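Local coordinates for inactive glucansucrase (Lactobacillus reuteri, PDB 5JBD), which belongs to glycoside hydrolase family 70, built round a (beta/alpha)8 barrel, and is an inactive form of a glucansucrase with a bound calcium ion, at residues A[237-242]-A[282-287]; A[294-299]-A[746-751]; A[321-326]-A[386-391]. All blocks are in the same frame, centred on the assembly; numbering follows the deposited sequence.

Contact 1: A[237-242]-A[282-287]. With CA (calcium ion), chain C.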
ATOM      1  N   GLU A 237      -7.810 -11.811   2.290  1.00 25.61           N
ATOM      2  CA  GLU A 237      -6.993 -11.943   1.085  1.00 24.74           C
ATOM      3  C   GLU A 237      -6.940 -10.636   0.290  1.00 24.78           C
ATOM      4  O   GLU A 237      -5.889 -10.299  -0.283  1.00 23.57           O
ATOM      5  CB  GLU A 237      -7.545 -13.048   0.180  1.00 25.63           C
ATOM      6  CG  GLU A 237      -6.695 -13.340  -1.073  1.00 24.68           C
ATOM      7  CD  GLU A 237      -5.299 -13.791  -0.721  1.00 24.59           C
ATOM      8  OE1 GLU A 237      -5.205 -14.821  -0.015  1.00 25.35           O
ATOM      9  OE2 GLU A 237      -4.312 -13.103  -1.088  1.00 24.50           O
ATOM     10  N   LEU A 238      -8.061  -9.916   0.247  1.00 24.97           N
ATOM     11  CA  LEU A 238      -8.226  -8.781  -0.684  1.00 26.05           C
ATOM     12  C   LEU A 238      -8.150  -7.416  -0.002  1.00 26.04           C
ATOM     13  O   LEU A 238      -8.766  -7.201   1.055  1.00 26.52           O
ATOM     14  CB  LEU A 238      -9.561  -8.917  -1.419  1.00 26.69           C
ATOM     15  CG  LEU A 238      -9.801 -10.252  -2.136  1.00 27.46           C
ATOM     16  CD1 LEU A 238     -11.183 -10.299  -2.775  1.00 28.38           C
ATOM     17  CD2 LEU A 238      -8.736 -10.532  -3.186  1.00 28.15           C
ATOM     18  N   LEU A 239      -7.378  -6.513  -0.608  1.00 24.94           N
ATOM     19  CA  LEU A 239      -7.283  -5.105  -0.204  1.00 25.70           C
ATOM     20  C   LEU A 239      -7.796  -4.189  -1.318  1.00 25.40           C
ATOM     21  O   LEU A 239      -8.889  -3.618  -1.208  1.00 26.40           O
ATOM     22  CB  LEU A 239      -5.833  -4.738   0.143  1.00 25.88           C
ATOM     23  CG  LEU A 239      -5.210  -5.458   1.340  1.00 27.43           C
ATOM     24  CD1 LEU A 239      -3.742  -5.065   1.477  1.00 27.02           C
ATOM     25  CD2 LEU A 239      -5.993  -5.158   2.622  1.00 28.36           C
ATOM     26  N   VAL A 240      -7.022  -4.086  -2.398  1.00 25.82           N
ATOM     27  CA  VAL A 240      -7.336  -3.190  -3.528  1.00 26.78           C
ATOM     28  C   VAL A 240      -6.494  -3.597  -4.729  1.00 26.45           C
ATOM     29  O   VAL A 240      -5.402  -4.159  -4.568  1.00 26.55           O
ATOM     30  CB  VAL A 240      -7.093  -1.703  -3.153  1.00 26.66           C
ATOM     31  CG1 VAL A 240      -5.603  -1.391  -3.021  1.00 26.81           C
ATOM     32  CG2 VAL A 240      -7.752  -0.761  -4.160  1.00 28.70           C
ATOM     33  N   GLY A 241      -6.998  -3.319  -5.930  1.00 27.43           N
ATOM     34  CA  GLY A 241      -6.274  -3.598  -7.177  1.00 26.67           C
ATOM     35  C   GLY A 241      -6.457  -5.015  -7.668  1.00 25.88           C
ATOM     36  O   GLY A 241      -7.381  -5.695  -7.246  1.00 24.34           O
ATOM     37  N   ASN A 242      -5.560  -5.454  -8.549  1.00 24.84           N
ATOM     38  CA  ASN A 242      -5.555  -6.823  -9.020  1.00 25.18           C
ATOM     39  C   ASN A 242      -4.785  -7.660  -8.018  1.00 24.45           C
ATOM     40  O   ASN A 242      -3.563  -7.550  -7.926  1.00 25.56           O
ATOM     41  CB  ASN A 242      -4.901  -6.944 -10.400  1.00 24.69           C
ATOM     42  CG  ASN A 242      -5.725  -6.283 -11.494  1.00 25.64           C
ATOM     43  OD1 ASN A 242      -5.829  -5.058 -11.551  1.00 23.73           O
ATOM     44  ND2 ASN A 242      -6.302  -7.094 -12.377  1.00 25.68           N
ATOM     45  N   VAL A 282       8.206  -5.836   4.102  1.00 21.97           N
ATOM     46  CA  VAL A 282       7.242  -6.659   3.376  1.00 22.53           C
ATOM     47  C   VAL A 282       5.828  -6.075   3.476  1.00 22.68           C
ATOM     48  O   VAL A 282       5.175  -6.152   4.531  1.00 21.92           O
ATOM     49  CB  VAL A 282       7.278  -8.124   3.843  1.00 23.07           C
ATOM     50  CG1 VAL A 282       6.330  -8.969   3.005  1.00 23.96           C
ATOM     51  CG2 VAL A 282       8.703  -8.669   3.756  1.00 23.05           C
ATOM     52  N   ASP A 283       5.374  -5.469   2.378  1.00 22.43           N
ATOM     53  CA  ASP A 283       4.058  -4.831   2.329  1.00 21.37           C
ATOM     54  C   ASP A 283       2.938  -5.855   2.398  1.00 21.29           C
ATOM     55  O   ASP A 283       3.018  -6.923   1.764  1.00 21.75           O
ATOM     56  CB  ASP A 283       3.912  -4.046   1.023  1.00 22.54           C
ATOM     57  CG  ASP A 283       2.605  -3.268   0.945  1.00 23.42           C
ATOM     58  OD1 ASP A 283       2.383  -2.367   1.791  1.00 22.21           O
ATOM     59  OD2 ASP A 283       1.817  -3.565   0.033  1.00 24.56           O
ATOM     60  N   ALA A 284       1.903  -5.555   3.177  1.00 21.84           N
ATOM     61  CA  ALA A 284       0.675  -6.382   3.220  1.00 22.64           C
ATOM     62  C   ALA A 284       0.942  -7.846   3.581  1.00 22.08           C
ATOM     63  O   ALA A 284       0.341  -8.782   3.028  1.00 21.50           O
ATOM     64  CB  ALA A 284      -0.069  -6.272   1.879  1.00 22.89           C
ATOM     65  N   ALA A 285       1.864  -8.054   4.516  1.00 23.21           N
ATOM     66  CA  ALA A 285       2.257  -9.418   4.915  1.00 22.78           C
ATOM     67  C   ALA A 285       1.118 -10.223   5.531  1.00 22.83           C
ATOM     68  O   ALA A 285       1.209 -11.450   5.545  1.00 24.05           O
ATOM     69  CB  ALA A 285       3.435  -9.387   5.863  1.00 22.88           C
ATOM     70  N   ASP A 286       0.048  -9.557   5.984  1.00 22.18           N
ATOM     71  CA  ASP A 286      -1.145 -10.249   6.476  1.00 23.52           C
ATOM     72  C   ASP A 286      -2.165 -10.600   5.391  1.00 24.30           C
ATOM     73  O   ASP A 286      -3.189 -11.206   5.699  1.00 23.34           O
ATOM     74  CB  ASP A 286      -1.898  -9.437   7.568  1.00 25.20           C
ATOM     75  CG  ASP A 286      -1.006  -9.014   8.765  1.00 25.26           C
ATOM     76  OD1 ASP A 286       0.082  -9.586   8.956  1.00 24.17           O
ATOM     77  OD2 ASP A 286      -1.446  -8.104   9.517  1.00 27.91           O
ATOM     78  N   ASN A 287      -1.923 -10.198   4.141  1.00 24.02           N
ATOM     79  CA  ASN A 287      -2.941 -10.308   3.093  1.00 24.78           C
ATOM     80  C   ASN A 287      -2.478 -11.131   1.884  1.00 25.46           C
ATOM     81  O   ASN A 287      -3.086 -11.065   0.828  1.00 22.89           O
ATOM     82  CB  ASN A 287      -3.345  -8.904   2.654  1.00 25.43           C
ATOM     83  CG  ASN A 287      -3.624  -7.988   3.831  1.00 25.28           C
ATOM     84  OD1 ASN A 287      -2.841  -7.090   4.094  1.00 27.73           O
ATOM     85  ND2 ASN A 287      -4.720  -8.228   4.559  1.00 25.17           N
TER
HETATM   86 CA    CA C1701      -3.937 -10.848  -1.407  1.00 22.75          CA
HETATM   87  O   HOH W   1      -2.129 -11.296  -2.935  1.00 26.28           O
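Glu237 and Asn287 meet at a calcium ion, and the tight half of this contact is made of oxygen atoms drawn together by it. Glu237 chelates the metal twice, through its backbone O at 2.3 Å and its carboxylate OE2 at 2.3 Å. CG stands anti to the backbone N, and a bend at chi2 (61°) curls the carboxylate back to the ion already held by the residue's own carbonyl. From the other loop Asn287 offers its backbone O, 2.4 Å from calcium, while water 1 takes a further place at 2.4 Å. Asp243 and Asn751 complete the site. Glu237 OE1, the carboxylate oxygen turned from the metal, accepts a bond from Asn220 N.

The second half is looser: a leucine against an amide and an alanine methyl, with Leu239 and Asn287 partly exposed. The amide of Asn287 does not bind the ion; its side chain crosses that of Leu239 at about a right angle. Leu239 CD1 lies 3.4 Å from Asn287 OD1 and CD2 lies 3.8 Å from ND2, so both methyls lie against one face of the amide, whose ND2 is hydrogen-bonded to Pro236. CD1 also reaches Ala284 CB at 3.9 Å. Ala284 opens a type I turn closed by Asn287 N to Ala284 O, which probably helps to direct the Asn287 carbonyl to the metal.

Glu237 OE2 and Asn287 O are 3.1 Å apart and not hydrogen-bonded; both bind the cation, which accounts for their closeness. The two loops are therefore joined through calcium, with neutral carbonyls probably polarised by it and a carboxylate offsetting part of its charge.

Contact 2: A[294-299]-A[746-751]. With CA (calcium ion), chain C.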
ATOM      1  N   ASP A 294       7.726 -17.700   4.268  1.00 24.10           N
ATOM      2  CA  ASP A 294       8.638 -18.843   4.426  1.00 24.38           C
ATOM      3  C   ASP A 294       9.707 -18.846   3.332  1.00 24.35           C
ATOM      4  O   ASP A 294      10.890 -19.011   3.597  1.00 22.67           O
ATOM      5  CB  ASP A 294       7.876 -20.175   4.353  1.00 25.12           C
ATOM      6  CG  ASP A 294       7.015 -20.451   5.574  1.00 25.95           C
ATOM      7  OD1 ASP A 294       7.282 -19.915   6.673  1.00 27.14           O
ATOM      8  OD2 ASP A 294       6.065 -21.247   5.447  1.00 26.80           O
ATOM      9  N   GLN A 295       9.256 -18.659   2.094  1.00 24.56           N
ATOM     10  CA  GLN A 295      10.128 -18.761   0.905  1.00 25.17           C
ATOM     11  C   GLN A 295      11.138 -17.632   0.828  1.00 24.06           C
ATOM     12  O   GLN A 295      12.302 -17.868   0.494  1.00 25.11           O
ATOM     13  CB  GLN A 295       9.263 -18.844  -0.357  1.00 25.30           C
ATOM     14  CG  GLN A 295       8.543 -20.190  -0.409  1.00 26.67           C
ATOM     15  CD  GLN A 295       7.272 -20.215  -1.229  1.00 27.04           C
ATOM     16  OE1 GLN A 295       6.766 -19.179  -1.688  1.00 26.74           O
ATOM     17  NE2 GLN A 295       6.717 -21.418  -1.376  1.00 26.35           N
ATOM     18  N   MET A 296      10.708 -16.426   1.184  1.00 23.27           N
ATOM     19  CA  MET A 296      11.628 -15.291   1.289  1.00 24.10           C
ATOM     20  C   MET A 296      12.733 -15.585   2.305  1.00 24.44           C
ATOM     21  O   MET A 296      13.903 -15.370   2.022  1.00 24.25           O
ATOM     22  CB  MET A 296      10.883 -14.017   1.681  1.00 23.98           C
ATOM     23  CG  MET A 296      11.767 -12.786   1.833  1.00 24.83           C
ATOM     24  SD  MET A 296      10.911 -11.331   2.432  1.00 23.84           S
ATOM     25  CE  MET A 296      10.164 -10.781   0.896  1.00 24.62           C
ATOM     26  N   GLY A 297      12.354 -16.051   3.492  1.00 23.67           N
ATOM     27  CA  GLY A 297      13.336 -16.423   4.510  1.00 23.73           C
ATOM     28  C   GLY A 297      14.283 -17.515   4.041  1.00 24.25           C
ATOM     29  O   GLY A 297      15.492 -17.447   4.280  1.00 23.28           O
ATOM     30  N   GLN A 298      13.741 -18.505   3.337  1.00 24.62           N
ATOM     31  CA  GLN A 298      14.564 -19.608   2.802  1.00 26.56           C
ATOM     32  C   GLN A 298      15.615 -19.100   1.816  1.00 26.49           C
ATOM     33  O   GLN A 298      16.781 -19.499   1.898  1.00 25.84           O
ATOM     34  CB  GLN A 298      13.685 -20.663   2.149  1.00 26.97           C
ATOM     35  CG  GLN A 298      14.430 -21.936   1.774  1.00 28.37           C
ATOM     36  CD  GLN A 298      13.575 -22.909   0.988  1.00 28.88           C
ATOM     37  OE1 GLN A 298      12.352 -22.738   0.874  1.00 27.05           O
ATOM     38  NE2 GLN A 298      14.220 -23.950   0.435  1.00 29.95           N
ATOM     39  N   LEU A 299      15.203 -18.218   0.904  1.00 26.06           N
ATOM     40  CA  LEU A 299      16.120 -17.613  -0.077  1.00 26.58           C
ATOM     41  C   LEU A 299      17.238 -16.860   0.602  1.00 27.33           C
ATOM     42  O   LEU A 299      18.410 -17.043   0.287  1.00 28.55           O
ATOM     43  CB  LEU A 299      15.383 -16.649  -1.025  1.00 26.57           C
ATOM     44  CG  LEU A 299      16.227 -15.871  -2.055  1.00 27.63           C
ATOM     45  CD1 LEU A 299      16.887 -16.824  -3.044  1.00 28.61           C
ATOM     46  CD2 LEU A 299      15.404 -14.838  -2.806  1.00 27.50           C
ATOM     47  N   GLU A 746      14.167  -2.523   0.713  1.00 22.14           N
ATOM     48  CA  GLU A 746      13.155  -2.111  -0.269  1.00 21.82           C
ATOM     49  C   GLU A 746      11.811  -2.621   0.187  1.00 21.58           C
ATOM     50  O   GLU A 746      11.689  -3.733   0.701  1.00 22.16           O
ATOM     51  CB  GLU A 746      13.471  -2.655  -1.682  1.00 22.02           C
ATOM     52  CG  GLU A 746      12.369  -2.501  -2.734  1.00 21.85           C
ATOM     53  CD  GLU A 746      11.981  -1.060  -3.085  1.00 22.25           C
ATOM     54  OE1 GLU A 746      12.135  -0.129  -2.242  1.00 21.60           O
ATOM     55  OE2 GLU A 746      11.470  -0.869  -4.220  1.00 21.25           O
ATOM     56  N   ASP A 747      10.814  -1.771   0.013  1.00 21.49           N
ATOM     57  CA  ASP A 747       9.418  -2.102   0.206  1.00 21.43           C
ATOM     58  C   ASP A 747       9.006  -3.019  -0.935  1.00 21.96           C
ATOM     59  O   ASP A 747       8.872  -2.564  -2.070  1.00 22.68           O
ATOM     60  CB  ASP A 747       8.594  -0.800   0.175  1.00 22.34           C
ATOM     61  CG  ASP A 747       7.315  -0.876   0.970  1.00 22.24           C
ATOM     62  OD1 ASP A 747       6.673  -1.941   0.956  1.00 23.19           O
ATOM     63  OD2 ASP A 747       6.953   0.158   1.611  1.00 22.78           O
ATOM     64  N   ILE A 748       8.821  -4.302  -0.640  1.00 21.40           N
ATOM     65  CA  ILE A 748       8.464  -5.306  -1.660  1.00 22.50           C
ATOM     66  C   ILE A 748       6.966  -5.550  -1.555  1.00 23.43           C
ATOM     67  O   ILE A 748       6.442  -5.694  -0.450  1.00 23.66           O
ATOM     68  CB  ILE A 748       9.312  -6.610  -1.572  1.00 22.11           C
ATOM     69  CG1 ILE A 748       9.018  -7.525  -2.778  1.00 22.18           C
ATOM     70  CG2 ILE A 748       9.108  -7.363  -0.248  1.00 22.77           C
ATOM     71  CD1 ILE A 748       9.929  -8.724  -2.872  1.00 21.95           C
ATOM     72  N   VAL A 749       6.295  -5.590  -2.711  1.00 22.91           N
ATOM     73  CA  VAL A 749       4.834  -5.483  -2.781  1.00 24.07           C
ATOM     74  C   VAL A 749       4.253  -6.645  -3.579  1.00 24.67           C
ATOM     75  O   VAL A 749       4.019  -6.520  -4.785  1.00 22.95           O
ATOM     76  CB  VAL A 749       4.410  -4.148  -3.425  1.00 25.96           C
ATOM     77  CG1 VAL A 749       2.887  -3.978  -3.404  1.00 26.22           C
ATOM     78  CG2 VAL A 749       5.089  -2.988  -2.706  1.00 26.29           C
ATOM     79  N   MET A 750       4.019  -7.772  -2.893  1.00 23.70           N
ATOM     80  CA  MET A 750       3.490  -8.993  -3.528  1.00 23.23           C
ATOM     81  C   MET A 750       1.967  -9.068  -3.596  1.00 22.35           C
ATOM     82  O   MET A 750       1.442  -9.948  -4.275  1.00 22.59           O
ATOM     83  CB  MET A 750       4.032 -10.255  -2.838  1.00 23.16           C
ATOM     84  CG  MET A 750       5.514 -10.507  -3.091  1.00 25.02           C
ATOM     85  SD  MET A 750       6.225 -11.920  -2.199  1.00 25.81           S
ATOM     86  CE  MET A 750       6.597 -11.148  -0.609  1.00 26.97           C
ATOM     87  N   ASN A 751       1.244  -8.165  -2.933  1.00 21.99           N
ATOM     88  CA  ASN A 751      -0.194  -8.363  -2.809  1.00 21.98           C
ATOM     89  C   ASN A 751      -0.954  -8.056  -4.089  1.00 23.03           C
ATOM     90  O   ASN A 751      -1.843  -8.826  -4.453  1.00 21.43           O
ATOM     91  CB  ASN A 751      -0.811  -7.558  -1.687  1.00 22.18           C
ATOM     92  CG  ASN A 751      -2.310  -7.804  -1.567  1.00 22.15           C
ATOM     93  OD1 ASN A 751      -2.760  -8.912  -1.220  1.00 23.80           O
ATOM     94  ND2 ASN A 751      -3.095  -6.781  -1.879  1.00 23.60           N
TER
HETATM   95 CA    CA C1701      -3.937 -10.848  -1.407  1.00 22.75          CA
HETATM   96  O   HOH W   1      -2.129 -11.296  -2.935  1.00 26.28           O
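Met296 meets Ile748 and Met750 in the shell of the (beta/alpha)8 barrel, where helix 291-304 packs against the outside of strand 743-748 and the turn that follows it. The backbones stay well apart, with 10.9 Å between Met296 CA and Ile748 CA, and long side chains bridge the interval. Met296 is extended through its first two torsions, CG anti to the backbone N (chi1 179°), and turns only at chi3 (-81°), which points the terminal methyl to the side chains of Ile748 and Met750. It reaches Ile748 tip to tip: Met296 CE lies 3.8 Å from Ile748 CG2, the short branch, rather than the CG1 arm. Met750 comes in at a slant, its chain also bent at chi3, and its CE stops 3.9 Å from Met296 CE. One methyl is thus shared between two partners in a buried junction whose contacts across the two segments are all between methyl groups. Phe280 and Val282 of the neighbouring strand extend it beside Met296, and Glu259 of helix 249-263 touches both Met296 and Ile748.

Beyond Met750 the chain leaves this apolar layer for the metal site. Asn751 OD1 binds calcium at 2.3 Å, and water 1, itself a calcium ligand, donates to Asn751 O at 2.9 Å.

Contact 3: A[321-326]-A[386-391]; sequences EGYHSG and WSFVTN
Tyr323 and Asn391 reach each other from opposite directions near the ends of two strands of the (beta/alpha)8 barrel: Tyr323 lies in the loop after strand 319-320, Asn391 just beyond strand 385-388. Asn391 ND2 donates to Tyr323 OH over 3.1 Å, and the bond is fairly straight at 160°. The hydroxyl lies close to the amide plane, while the phenol ring stands almost perpendicular to it (83°). Phe388 lies next to both: its CZ is 4.4 Å from Tyr323 CE2, and Asn391 ND2 sits over one of its faces, 3.3 Å above the ring plane and offset toward the rim. The chi1 of Asn391, 64°, folds the amide back over that ring. Trp386 meets the start of the other loop through the edge of its indole. There Trp386 CZ2 lies 3.9 Å from Glu321 CA and 4.0 Å from Glu321 N, the latter in the plane of the ring.

The second shell fixes these groups. Trp386 NE1 is hydrogen-bonded to Asn320 O, consistent with the adjoining edge lying against Glu321. Phe388 is stacked on Phe346, and Met341 of strand 340-341, which lies beside strand 385-388 in the sheet, touches Tyr323, Phe388 and Trp386. Asn391 is the N-cap of helix 392-406, so its amide is held at both its oxygen and its nitrogen. Gln394 serves both sides of the contact: its backbone N donates to Asn391 OD1, and its NE2 bonds to Tyr323 OH, giving the hydroxyl two polar partners.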
ATOM      1  N   GLU A 321       5.046  -5.722   7.415  1.00 21.48           N
ATOM      2  CA  GLU A 321       3.986  -4.784   7.759  1.00 23.00           C
ATOM      3  C   GLU A 321       2.723  -5.548   8.064  1.00 23.83           C
ATOM      4  O   GLU A 321       2.253  -6.315   7.243  1.00 25.65           O
ATOM      5  CB  GLU A 321       3.683  -3.819   6.625  1.00 23.04           C
ATOM      6  CG  GLU A 321       2.581  -2.801   6.959  1.00 24.17           C
ATOM      7  CD  GLU A 321       1.521  -2.631   5.892  1.00 26.49           C
ATOM      8  OE1 GLU A 321       1.518  -3.355   4.871  1.00 27.43           O
ATOM      9  OE2 GLU A 321       0.676  -1.749   6.064  1.00 29.20           O
ATOM     10  N   GLY A 322       2.151  -5.301   9.236  1.00 22.60           N
ATOM     11  CA  GLY A 322       0.844  -5.860   9.564  1.00 22.53           C
ATOM     12  C   GLY A 322       0.255  -5.326  10.853  1.00 22.80           C
ATOM     13  O   GLY A 322       0.984  -4.886  11.728  1.00 23.28           O
ATOM     14  N   TYR A 323      -1.073  -5.377  10.940  1.00 22.73           N
ATOM     15  CA  TYR A 323      -1.855  -4.842  12.049  1.00 23.29           C
ATOM     16  C   TYR A 323      -2.595  -5.967  12.823  1.00 23.61           C
ATOM     17  O   TYR A 323      -3.451  -5.685  13.667  1.00 23.94           O
ATOM     18  CB  TYR A 323      -2.833  -3.773  11.520  1.00 23.45           C
ATOM     19  CG  TYR A 323      -2.123  -2.517  11.022  1.00 23.18           C
ATOM     20  CD1 TYR A 323      -1.675  -2.417   9.706  1.00 23.71           C
ATOM     21  CD2 TYR A 323      -1.881  -1.434  11.871  1.00 22.95           C
ATOM     22  CE1 TYR A 323      -1.018  -1.268   9.249  1.00 23.51           C
ATOM     23  CE2 TYR A 323      -1.225  -0.286  11.423  1.00 22.91           C
ATOM     24  CZ  TYR A 323      -0.784  -0.215  10.113  1.00 23.61           C
ATOM     25  OH  TYR A 323      -0.119   0.917   9.665  1.00 23.95           O
ATOM     26  N   HIS A 324      -2.229  -7.227  12.559  1.00 23.68           N
ATOM     27  CA  HIS A 324      -2.782  -8.396  13.254  1.00 24.07           C
ATOM     28  C   HIS A 324      -1.753  -8.994  14.214  1.00 23.31           C
ATOM     29  O   HIS A 324      -0.725  -9.522  13.780  1.00 22.34           O
ATOM     30  CB  HIS A 324      -3.180  -9.469  12.254  1.00 25.19           C
ATOM     31  CG  HIS A 324      -4.361  -9.101  11.417  1.00 27.14           C
ATOM     32  ND1 HIS A 324      -4.254  -8.311  10.294  1.00 26.53           N
ATOM     33  CD2 HIS A 324      -5.675  -9.407  11.544  1.00 27.83           C
ATOM     34  CE1 HIS A 324      -5.451  -8.144   9.766  1.00 27.34           C
ATOM     35  NE2 HIS A 324      -6.329  -8.801  10.500  1.00 27.88           N
ATOM     36  N   SER A 325      -2.049  -8.917  15.507  1.00 23.64           N
ATOM     37  CA  SER A 325      -1.163  -9.419  16.545  1.00 23.57           C
ATOM     38  C   SER A 325      -0.878 -10.910  16.475  1.00 23.93           C
ATOM     39  O   SER A 325       0.161 -11.351  16.985  1.00 23.60           O
ATOM     40  CB  SER A 325      -1.674  -9.038  17.944  1.00 23.71           C
ATOM     41  OG  SER A 325      -2.936  -9.612  18.226  1.00 24.72           O
ATOM     42  N   GLY A 326      -1.765 -11.685  15.848  1.00 24.13           N
ATOM     43  CA  GLY A 326      -1.501 -13.110  15.589  1.00 24.19           C
ATOM     44  C   GLY A 326      -0.248 -13.439  14.784  1.00 23.94           C
ATOM     45  O   GLY A 326       0.272 -14.558  14.874  1.00 24.47           O
ATOM     46  N   TRP A 386       9.409  -4.600  15.229  1.00 19.13           N
ATOM     47  CA  TRP A 386       9.630  -3.194  14.890  1.00 20.35           C
ATOM     48  C   TRP A 386       8.398  -2.374  15.306  1.00 19.82           C
ATOM     49  O   TRP A 386       7.279  -2.887  15.333  1.00 19.84           O
ATOM     50  CB  TRP A 386       9.999  -2.975  13.401  1.00 20.24           C
ATOM     51  CG  TRP A 386       9.024  -3.390  12.343  1.00 19.99           C
ATOM     52  CD1 TRP A 386       8.495  -4.642  12.132  1.00 19.99           C
ATOM     53  CD2 TRP A 386       8.530  -2.571  11.274  1.00 20.43           C
ATOM     54  NE1 TRP A 386       7.677  -4.635  11.024  1.00 21.63           N
ATOM     55  CE2 TRP A 386       7.694  -3.384  10.469  1.00 20.25           C
ATOM     56  CE3 TRP A 386       8.714  -1.228  10.916  1.00 20.98           C
ATOM     57  CZ2 TRP A 386       7.032  -2.894   9.336  1.00 21.05           C
ATOM     58  CZ3 TRP A 386       8.064  -0.744   9.782  1.00 21.05           C
ATOM     59  CH2 TRP A 386       7.223  -1.578   9.013  1.00 20.37           C
ATOM     60  N   SER A 387       8.639  -1.143  15.741  1.00 19.47           N
ATOM     61  CA  SER A 387       7.578  -0.314  16.312  1.00 19.21           C
ATOM     62  C   SER A 387       7.711   1.085  15.748  1.00 19.34           C
ATOM     63  O   SER A 387       8.772   1.461  15.244  1.00 18.96           O
ATOM     64  CB  SER A 387       7.659  -0.299  17.856  1.00 18.94           C
ATOM     65  OG  SER A 387       8.951   0.104  18.303  1.00 19.54           O
ATOM     66  N   PHE A 388       6.654   1.870  15.878  1.00 19.34           N
ATOM     67  CA  PHE A 388       6.634   3.206  15.305  1.00 20.23           C
ATOM     68  C   PHE A 388       5.670   4.135  16.031  1.00 20.93           C
ATOM     69  O   PHE A 388       4.691   3.687  16.639  1.00 20.13           O
ATOM     70  CB  PHE A 388       6.232   3.107  13.814  1.00 20.60           C
ATOM     71  CG  PHE A 388       4.878   2.496  13.613  1.00 20.09           C
ATOM     72  CD1 PHE A 388       4.717   1.113  13.668  1.00 20.57           C
ATOM     73  CD2 PHE A 388       3.760   3.293  13.465  1.00 20.40           C
ATOM     74  CE1 PHE A 388       3.468   0.534  13.524  1.00 20.19           C
ATOM     75  CE2 PHE A 388       2.499   2.725  13.331  1.00 20.27           C
ATOM     76  CZ  PHE A 388       2.358   1.350  13.346  1.00 20.75           C
ATOM     77  N   VAL A 389       5.952   5.439  15.911  1.00 22.39           N
ATOM     78  CA  VAL A 389       5.049   6.538  16.291  1.00 22.79           C
ATOM     79  C   VAL A 389       4.158   6.937  15.105  1.00 23.73           C
ATOM     80  O   VAL A 389       2.973   7.251  15.283  1.00 22.42           O
ATOM     81  CB  VAL A 389       5.861   7.767  16.777  1.00 23.45           C
ATOM     82  CG1 VAL A 389       4.983   9.010  16.950  1.00 24.26           C
ATOM     83  CG2 VAL A 389       6.576   7.442  18.099  1.00 23.65           C
ATOM     84  N   THR A 390       4.741   6.962  13.900  1.00 22.72           N
ATOM     85  CA  THR A 390       3.983   7.282  12.684  1.00 23.49           C
ATOM     86  C   THR A 390       4.482   6.442  11.512  1.00 22.33           C
ATOM     87  O   THR A 390       5.649   6.069  11.471  1.00 22.42           O
ATOM     88  CB  THR A 390       4.125   8.785  12.304  1.00 23.58           C
ATOM     89  OG1 THR A 390       4.160   9.612  13.479  1.00 22.37           O
ATOM     90  CG2 THR A 390       2.965   9.231  11.402  1.00 24.74           C
ATOM     91  N   ASN A 391       3.595   6.143  10.572  1.00 21.76           N
ATOM     92  CA  ASN A 391       4.006   5.708   9.241  1.00 21.51           C
ATOM     93  C   ASN A 391       3.148   6.404   8.174  1.00 22.23           C
ATOM     94  O   ASN A 391       2.223   7.171   8.493  1.00 23.09           O
ATOM     95  CB  ASN A 391       3.997   4.174   9.117  1.00 21.59           C
ATOM     96  CG  ASN A 391       2.614   3.569   9.267  1.00 22.04           C
ATOM     97  OD1 ASN A 391       1.624   4.095   8.752  1.00 23.05           O
ATOM     98  ND2 ASN A 391       2.544   2.438   9.975  1.00 20.58           N
TER

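In the fold
Contacts 1 and 2, centres about 13 Å apart, converge on the calcium ion and share water 1. Segments 282-287 and 746-751, at neighbouring barrel strands, also join through a probable hydrogen bond from Asp283 N to Ile748 O at 3.0 Å. Segment 282-287 also faces contact 3: Glu321 N approaches Val282 O at 2.9 Å, and Glu321 OE1 accepts from Ala284 N at 2.8 Å. The side chains of Ala284 and Glu321 each lie about 4 Å from a bound glycerol, probably from the crystallisation liquor, which may mark a pocket; that of Glu321 is about 11 Å from calcium. Contacts 2 and 3, with nearest atoms about 7 Å apart, each include one strand of the same parallel barrel sheet.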